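Local coordinates for polycomb protein Pcl (Drosophila melanogaster, PDB 5OQD), which helps the PRC2-type Esc/E(z) complex, which methylates histone H3, to repress homeotic genes, and is represented here by its second PHD finger and DNA-binding winged-helix domain, at residues Met88-Glu91 with Trp92-Leu96; His113-Asn116 with Asp117-Phe121; Leu147-Thr150 with Leu151-Tyr154. All blocks are in the same frame, centred on the assembly; numbering follows the deposited sequence.

Contact 1. Residues Met88-Glu91 with Trp92-Leu96; sequences MQIE and WVDVL
With chi1 at -52°, Asp94 holds its carboxylate beside its own backbone N and turns it back toward the residues before the helix, while a bend at chi2 (-88°) folds Glu91 forward over the first helical N-H. Together they form the N-terminal cap of helix 92-104, the first helix of the winged-helix domain. Glu91 is the N-cap residue, and its backbone N donates to Asp94 OD2 at 3.0 Å, on the anti side and well out of the carboxylate plane. This is one half of a capping box. The other half is replaced, because Glu91 OE1 takes the N-H of Trp92 instead, at 2.9 Å and nearly straight (163°). An acid suits each place for its own reason: Glu91 serves a first-turn N-H that lacks a helical acceptor, Asp94 reaches back to the N-cap N-H, and negative charge here probably interacts well with the helix dipole. A water extends the cap, accepting from Val93 N and donating weakly to Glu91 OE1. The backbone O of Glu91 meanwhile accepts from Val95 N, the opening turn of the helix. Trp92 turns away into the domain, against Leu143 and Leu147 of helix 140-153. Beneath the polar cap Ile90, buried against Phe70, puts its CB 3.5 Å from Asp94 OD2. With Val95 it completes a hydrophobic staple: the two side chains cross at about a right angle, CD1 of Ile90 3.6 Å from Val95 CG2.

Contact 2. Residues His113-Asn116 with Asp117-Phe121; sequences HLLN and DIWPF
Leu115 stretches along the helix to overlap the start of the Trp119 indole, its CD1 reaching 3.9 Å from CD1 of that ring at an oblique slant. One residue back, Leu114 makes the equivalent step inward. Its CG stands anti to the backbone N (chi1 177°), which carries CD1 forward to 3.9 Å from Ile118 CB. The branched apolar pair suits the buried side, where Ile118 also meets Leu96 and Leu100. The backbone between them is wider than an ordinary alpha turn. His113 O receives both Asp117 N, at 2.8 Å, and Ile118 N, and Leu114 O receives Trp119 N almost in line with its C=O. Pro120 fits after this pi-type turn, since its N has no hydrogen to give to the turn before, and the helix kinks there. The N-terminal end is closed by two side chains. His113 ND1 accepts Asn116 N at 3.0 Å, close to the plane of the ring, while Asn116 ND2 lies above one face, offset toward the rim. Asp117 OD2 then takes His113 N at 3.0 Å, approached from above the carboxylate plane. The imidazole thus serves as an N-cap where strand 112-113 runs straight into helix 114-125, the strand-to-second-helix junction of a winged-helix domain.

Contact 3. Residues Leu147-Thr150 with Leu151-Tyr154; sequences LKQT and LKDY
Thr150 and Tyr154 lie side by side and point the same way, CG2 4.0 Å from CD1 of the ring, on the close-packed flank of this last helical turn. Thr150 O meets the edge of the tyrosine ring near its plane and also accepts Tyr154 N at 2.9 Å, just where the chain leaves helical geometry. Threonine fits here because its methyl is the packing branch, while its OG1 bonds back to Arg146 O. Leu151, with CG beside its backbone N (chi1 -70°), packs CG and CD1 against the O of Leu147, CG at 3.3 Å, and both leucines face helix 92-104. This is the C-terminal end of helix 140-153, the third principal helix of the winged-helix domain, ahead of strand 158-161. The outward flank is looser and polar. There Gln149 bends at chi2 (54°) so that NE2 reaches Asp153 OD1 at 2.7 Å, on the syn side but tilted well out of the carboxylate plane, the amide and carboxylate planes turned 55° apart. Both lysines are exposed, as suits long flexible chains; Lys148 lays its aliphatic part on Leu114 of helix 114-125, and Lys152 bends at its end. Of the Lys152 side chain, CB is the part nearest Gln149 O, at 3.3 Å.

From the N terminus, the chain leaves the PHD finger and strand 84-87, and contact 1 starts helix 92-104. Contact 2 follows at the start of helix 114-125, and contact 3 lies at the end of helix 140-153. Each joins consecutive residues, so none closes a long loop; they run in series and neither nest nor cross. In space they converge, as the three helices of a winged-helix domain do. Leu96 CD2 of contact 1 packs on Ile118 CG2 of contact 2, while Leu96 CD1 meets Leu151 CG of contact 3, and Trp119 CZ3 of contact 2 reaches Leu147 CD1 of contact 3. Val93 CG2 rests on Tyr154 CD2.

Contact 1. Residues Met88-Glu91 with Trp92-Leu96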
loop_
_atom_site.group_PDB
_atom_site.type_symbol
_atom_site.label_atom_id
_atom_site.label_comp_id
_atom_site.label_asym_id
_atom_site.label_seq_id
_atom_site.Cartn_x
_atom_site.Cartn_y
_atom_site.Cartn_z
ATOM N N MET B 88 -0.317 6.632 -6.051
ATOM C CA MET B 88 0.818 7.168 -5.307
ATOM C C MET B 88 2.120 6.501 -5.735
ATOM O O MET B 88 2.123 5.360 -6.199
ATOM C CB MET B 88 0.622 6.977 -3.801
ATOM C CG MET B 88 -0.544 7.736 -3.196
ATOM S SD MET B 88 -0.712 7.358 -1.438
ATOM C CE MET B 88 -2.074 8.422 -0.979
ATOM N N GLN B 89 3.227 7.221 -5.582
ATOM C CA GLN B 89 4.546 6.630 -5.766
ATOM C C GLN B 89 5.044 6.138 -4.414
ATOM O O GLN B 89 5.165 6.917 -3.467
ATOM C CB GLN B 89 5.523 7.637 -6.377
ATOM C CG GLN B 89 6.877 7.047 -6.737
ATOM C CD GLN B 89 7.711 7.984 -7.592
ATOM O OE1 GLN B 89 8.286 8.953 -7.095
ATOM N NE2 GLN B 89 7.775 7.702 -8.888
ATOM N N ILE B 90 5.343 4.850 -4.330
ATOM C CA ILE B 90 5.652 4.214 -3.062
ATOM C C ILE B 90 7.110 3.816 -2.924
ATOM O O ILE B 90 7.778 3.519 -3.896
ATOM C CB ILE B 90 4.779 2.972 -2.831
ATOM C CG1 ILE B 90 5.220 1.838 -3.743
ATOM C CG2 ILE B 90 3.323 3.299 -3.070
ATOM C CD1 ILE B 90 4.823 0.481 -3.231
ATOM N N GLU B 91 7.594 3.863 -1.695
ATOM C CA GLU B 91 8.944 3.456 -1.347
ATOM C C GLU B 91 9.109 1.957 -1.101
ATOM O O GLU B 91 8.146 1.203 -1.108
ATOM C CB GLU B 91 9.457 4.259 -0.158
ATOM C CG GLU B 91 10.359 5.410 -0.563
ATOM C CD GLU B 91 11.817 5.002 -0.678
ATOM O OE1 GLU B 91 12.090 3.864 -1.105
ATOM O OE2 GLU B 91 12.694 5.819 -0.335
ATOM N N TRP B 92 10.354 1.546 -0.890
ATOM C CA TRP B 92 10.702 0.151 -0.649
ATOM C C TRP B 92 10.037 -0.414 0.594
ATOM O O TRP B 92 9.672 -1.572 0.624
ATOM C CB TRP B 92 12.218 -0.023 -0.572
ATOM C CG TRP B 92 12.854 -0.007 -1.907
ATOM C CD1 TRP B 92 13.812 0.845 -2.345
ATOM C CD2 TRP B 92 12.557 -0.874 -3.000
ATOM N NE1 TRP B 92 14.135 0.564 -3.642
ATOM C CE2 TRP B 92 13.377 -0.493 -4.066
ATOM C CE3 TRP B 92 11.675 -1.937 -3.181
ATOM C CZ2 TRP B 92 13.343 -1.132 -5.292
ATOM C CZ3 TRP B 92 11.647 -2.569 -4.393
ATOM C CH2 TRP B 92 12.472 -2.168 -5.434
ATOM N N VAL B 93 9.897 0.394 1.630
ATOM C CA VAL B 93 9.255 -0.072 2.843
ATOM C C VAL B 93 7.821 -0.480 2.541
ATOM O O VAL B 93 7.325 -1.455 3.081
ATOM C CB VAL B 93 9.262 1.002 3.942
ATOM C CG1 VAL B 93 8.716 2.311 3.410
ATOM C CG2 VAL B 93 8.456 0.542 5.138
ATOM N N ASP B 94 7.156 0.286 1.689
ATOM C CA ASP B 94 5.803 -0.031 1.258
ATOM C C ASP B 94 5.730 -1.342 0.476
ATOM O O ASP B 94 4.816 -2.130 0.657
ATOM C CB ASP B 94 5.223 1.124 0.446
ATOM C CG ASP B 94 5.338 2.451 1.163
ATOM O OD1 ASP B 94 5.132 2.486 2.383
ATOM O OD2 ASP B 94 5.634 3.461 0.507
ATOM N N VAL B 95 6.707 -1.568 -0.387
ATOM C CA VAL B 95 6.817 -2.811 -1.142
ATOM C C VAL B 95 7.036 -4.000 -0.209
ATOM O O VAL B 95 6.413 -5.051 -0.367
ATOM C CB VAL B 95 7.970 -2.740 -2.160
ATOM C CG1 VAL B 95 8.200 -4.100 -2.803
ATOM C CG2 VAL B 95 7.683 -1.683 -3.211
ATOM N N LEU B 96 7.920 -3.818 0.768
ATOM C CA LEU B 96 8.236 -4.870 1.728
ATOM C C LEU B 96 7.044 -5.203 2.619
ATOM O O LEU B 96 6.781 -6.372 2.901
ATOM C CB LEU B 96 9.433 -4.462 2.588
ATOM C CG LEU B 96 10.794 -4.464 1.892
ATOM C CD1 LEU B 96 11.854 -3.819 2.771
ATOM C CD2 LEU B 96 11.195 -5.881 1.515
HETATM O O HOH W 1 11.764 2.604 1.885
#

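Contact 2. Residues His113-Asn116 with Asp117-Phe121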
loop_
_atom_site.group_PDB
_atom_site.type_symbol
_atom_site.label_atom_id
_atom_site.label_comp_id
_atom_site.label_asym_id
_atom_site.label_seq_id
_atom_site.Cartn_x
_atom_site.Cartn_y
_atom_site.Cartn_z
ATOM N N HIS B 113 11.777 -16.169 4.741
ATOM C CA HIS B 113 13.167 -16.049 4.320
ATOM C C HIS B 113 13.296 -14.959 3.264
ATOM O O HIS B 113 12.540 -14.939 2.291
ATOM C CB HIS B 113 13.687 -17.382 3.779
ATOM C CG HIS B 113 15.177 -17.440 3.640
ATOM N ND1 HIS B 113 15.831 -17.079 2.481
ATOM C CD2 HIS B 113 16.140 -17.818 4.513
ATOM C CE1 HIS B 113 17.134 -17.232 2.648
ATOM N NE2 HIS B 113 17.347 -17.678 3.872
ATOM N N LEU B 114 14.248 -14.052 3.466
ATOM C CA LEU B 114 14.429 -12.917 2.568
ATOM C C LEU B 114 14.701 -13.364 1.136
ATOM O O LEU B 114 14.021 -12.930 0.211
ATOM C CB LEU B 114 15.567 -12.020 3.059
ATOM C CG LEU B 114 15.905 -10.822 2.169
ATOM C CD1 LEU B 114 14.680 -9.946 1.955
ATOM C CD2 LEU B 114 17.049 -10.013 2.760
ATOM N N LEU B 115 15.687 -14.241 0.963
ATOM C CA LEU B 115 16.071 -14.719 -0.361
ATOM C C LEU B 115 15.029 -15.645 -0.982
ATOM O O LEU B 115 14.760 -15.572 -2.180
ATOM C CB LEU B 115 17.419 -15.443 -0.297
ATOM C CG LEU B 115 17.943 -16.073 -1.590
ATOM C CD1 LEU B 115 18.196 -15.006 -2.645
ATOM C CD2 LEU B 115 19.197 -16.894 -1.328
ATOM N N ASN B 116 14.444 -16.513 -0.162
ATOM C CA ASN B 116 13.553 -17.556 -0.662
ATOM C C ASN B 116 12.110 -17.109 -0.879
ATOM O O ASN B 116 11.456 -17.550 -1.823
ATOM C CB ASN B 116 13.567 -18.753 0.292
ATOM C CG ASN B 116 14.939 -19.390 0.406
ATOM O OD1 ASN B 116 15.775 -19.255 -0.487
ATOM N ND2 ASN B 116 15.174 -20.093 1.509
ATOM N N ASP B 117 11.612 -16.239 -0.007
ATOM C CA ASP B 117 10.202 -15.868 -0.041
ATOM C C ASP B 117 9.853 -14.407 -0.319
ATOM O O ASP B 117 8.805 -14.110 -0.890
ATOM C CB ASP B 117 9.564 -16.119 1.326
ATOM C CG ASP B 117 9.822 -17.523 1.839
ATOM O OD1 ASP B 117 10.000 -18.437 1.007
ATOM O OD2 ASP B 117 9.849 -17.711 3.073
ATOM N N ILE B 118 10.734 -13.500 0.091
ATOM C CA ILE B 118 10.477 -12.070 -0.040
ATOM C C ILE B 118 11.100 -11.631 -1.361
ATOM O O ILE B 118 10.469 -10.929 -2.151
ATOM C CB ILE B 118 11.077 -11.224 1.096
ATOM C CG1 ILE B 118 10.599 -11.740 2.454
ATOM C CG2 ILE B 118 10.720 -9.755 0.917
ATOM C CD1 ILE B 118 11.216 -11.019 3.631
ATOM N N TRP B 119 12.343 -12.048 -1.588
ATOM C CA TRP B 119 13.091 -11.686 -2.791
ATOM C C TRP B 119 12.381 -12.043 -4.108
ATOM O O TRP B 119 12.308 -11.200 -5.002
ATOM C CB TRP B 119 14.480 -12.336 -2.748
ATOM C CG TRP B 119 15.361 -12.035 -3.917
ATOM C CD1 TRP B 119 15.804 -12.919 -4.857
ATOM C CD2 TRP B 119 15.918 -10.764 -4.266
ATOM N NE1 TRP B 119 16.603 -12.278 -5.770
ATOM C CE2 TRP B 119 16.689 -10.953 -5.432
ATOM C CE3 TRP B 119 15.841 -9.484 -3.710
ATOM C CZ2 TRP B 119 17.374 -9.910 -6.051
ATOM C CZ3 TRP B 119 16.523 -8.450 -4.325
ATOM C CH2 TRP B 119 17.280 -8.670 -5.483
ATOM N N PRO B 120 11.887 -13.262 -4.234
ATOM C CA PRO B 120 11.222 -13.653 -5.475
ATOM C C PRO B 120 9.974 -12.830 -5.717
ATOM O O PRO B 120 9.742 -12.369 -6.830
ATOM C CB PRO B 120 10.839 -15.106 -5.215
ATOM C CG PRO B 120 11.831 -15.580 -4.217
ATOM C CD PRO B 120 12.099 -14.405 -3.335
ATOM N N PHE B 121 9.193 -12.628 -4.666
ATOM C CA PHE B 121 7.899 -11.985 -4.787
ATOM C C PHE B 121 8.004 -10.550 -5.277
ATOM O O PHE B 121 7.257 -10.131 -6.147
ATOM C CB PHE B 121 7.185 -12.036 -3.443
ATOM C CG PHE B 121 5.933 -11.220 -3.388
ATOM C CD1 PHE B 121 4.698 -11.831 -3.329
ATOM C CD2 PHE B 121 5.991 -9.843 -3.380
ATOM C CE1 PHE B 121 3.544 -11.085 -3.271
ATOM C CE2 PHE B 121 4.841 -9.090 -3.325
ATOM C CZ PHE B 121 3.615 -9.713 -3.269
#

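Contact 3. Residues Leu147-Thr150 with Leu151-Tyr154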
loop_
_atom_site.group_PDB
_atom_site.type_symbol
_atom_site.label_atom_id
_atom_site.label_comp_id
_atom_site.label_asym_id
_atom_site.label_seq_id
_atom_site.Cartn_x
_atom_site.Cartn_y
_atom_site.Cartn_z
ATOM N N LEU B 147 17.293 -3.372 0.314
ATOM C CA LEU B 147 16.188 -4.012 1.023
ATOM C C LEU B 147 16.592 -4.422 2.435
ATOM O O LEU B 147 15.797 -4.318 3.370
ATOM C CB LEU B 147 15.686 -5.234 0.251
ATOM C CG LEU B 147 14.911 -4.957 -1.037
ATOM C CD1 LEU B 147 14.418 -6.256 -1.659
ATOM C CD2 LEU B 147 13.751 -4.008 -0.774
ATOM N N LYS B 148 17.827 -4.897 2.581
ATOM C CA LYS B 148 18.356 -5.272 3.889
ATOM C C LYS B 148 18.375 -4.077 4.832
ATOM O O LYS B 148 17.991 -4.184 5.996
ATOM C CB LYS B 148 19.767 -5.853 3.763
ATOM C CG LYS B 148 19.819 -7.310 3.328
ATOM C CD LYS B 148 21.258 -7.797 3.262
ATOM C CE LYS B 148 21.330 -9.289 2.982
ATOM N NZ LYS B 148 22.736 -9.745 2.789
ATOM N N GLN B 149 18.824 -2.937 4.318
ATOM C CA GLN B 149 18.941 -1.728 5.122
ATOM C C GLN B 149 17.573 -1.155 5.478
ATOM O O GLN B 149 17.369 -0.673 6.594
ATOM C CB GLN B 149 19.773 -0.677 4.389
ATOM C CG GLN B 149 20.077 0.550 5.224
ATOM C CD GLN B 149 20.725 0.198 6.549
ATOM O OE1 GLN B 149 21.562 -0.700 6.627
ATOM N NE2 GLN B 149 20.331 0.901 7.604
ATOM N N THR B 150 16.644 -1.210 4.529
ATOM C CA THR B 150 15.285 -0.718 4.745
ATOM C C THR B 150 14.615 -1.456 5.899
ATOM O O THR B 150 13.968 -0.845 6.751
ATOM C CB THR B 150 14.420 -0.867 3.474
ATOM O OG1 THR B 150 15.057 -0.194 2.381
ATOM C CG2 THR B 150 13.038 -0.278 3.692
ATOM N N LEU B 151 14.783 -2.774 5.918
ATOM C CA LEU B 151 14.230 -3.611 6.977
ATOM C C LEU B 151 14.852 -3.274 8.330
ATOM O O LEU B 151 14.218 -3.443 9.371
ATOM C CB LEU B 151 14.440 -5.091 6.650
ATOM C CG LEU B 151 13.613 -5.636 5.483
ATOM C CD1 LEU B 151 14.216 -6.914 4.929
ATOM C CD2 LEU B 151 12.175 -5.874 5.917
ATOM N N LYS B 152 16.094 -2.796 8.309
ATOM C CA LYS B 152 16.763 -2.354 9.528
ATOM C C LYS B 152 16.231 -1.003 9.990
ATOM O O LYS B 152 15.903 -0.823 11.161
ATOM C CB LYS B 152 18.274 -2.267 9.317
ATOM C CG LYS B 152 19.057 -3.405 9.943
ATOM C CD LYS B 152 20.523 -3.031 10.092
ATOM C CE LYS B 152 21.344 -4.203 10.611
ATOM N NZ LYS B 152 21.342 -5.343 9.652
ATOM N N ASP B 153 16.156 -0.053 9.061
ATOM C CA ASP B 153 15.662 1.288 9.363
ATOM C C ASP B 153 14.225 1.248 9.870
ATOM O O ASP B 153 13.814 2.086 10.673
ATOM C CB ASP B 153 15.754 2.187 8.128
ATOM C CG ASP B 153 17.177 2.348 7.628
ATOM O OD1 ASP B 153 18.119 2.120 8.416
ATOM O OD2 ASP B 153 17.352 2.714 6.447
ATOM N N TYR B 154 13.466 0.271 9.387
ATOM C CA TYR B 154 12.086 0.084 9.814
ATOM C C TYR B 154 11.896 -1.072 10.789
ATOM O O TYR B 154 10.884 -1.769 10.747
ATOM C CB TYR B 154 11.168 -0.065 8.599
ATOM C CG TYR B 154 10.911 1.230 7.872
ATOM C CD1 TYR B 154 11.826 1.729 6.951
ATOM C CD2 TYR B 154 9.755 1.964 8.115
ATOM C CE1 TYR B 154 11.594 2.918 6.285
ATOM C CE2 TYR B 154 9.510 3.150 7.449
ATOM C CZ TYR B 154 10.436 3.626 6.539
ATOM O OH TYR B 154 10.201 4.811 5.876
#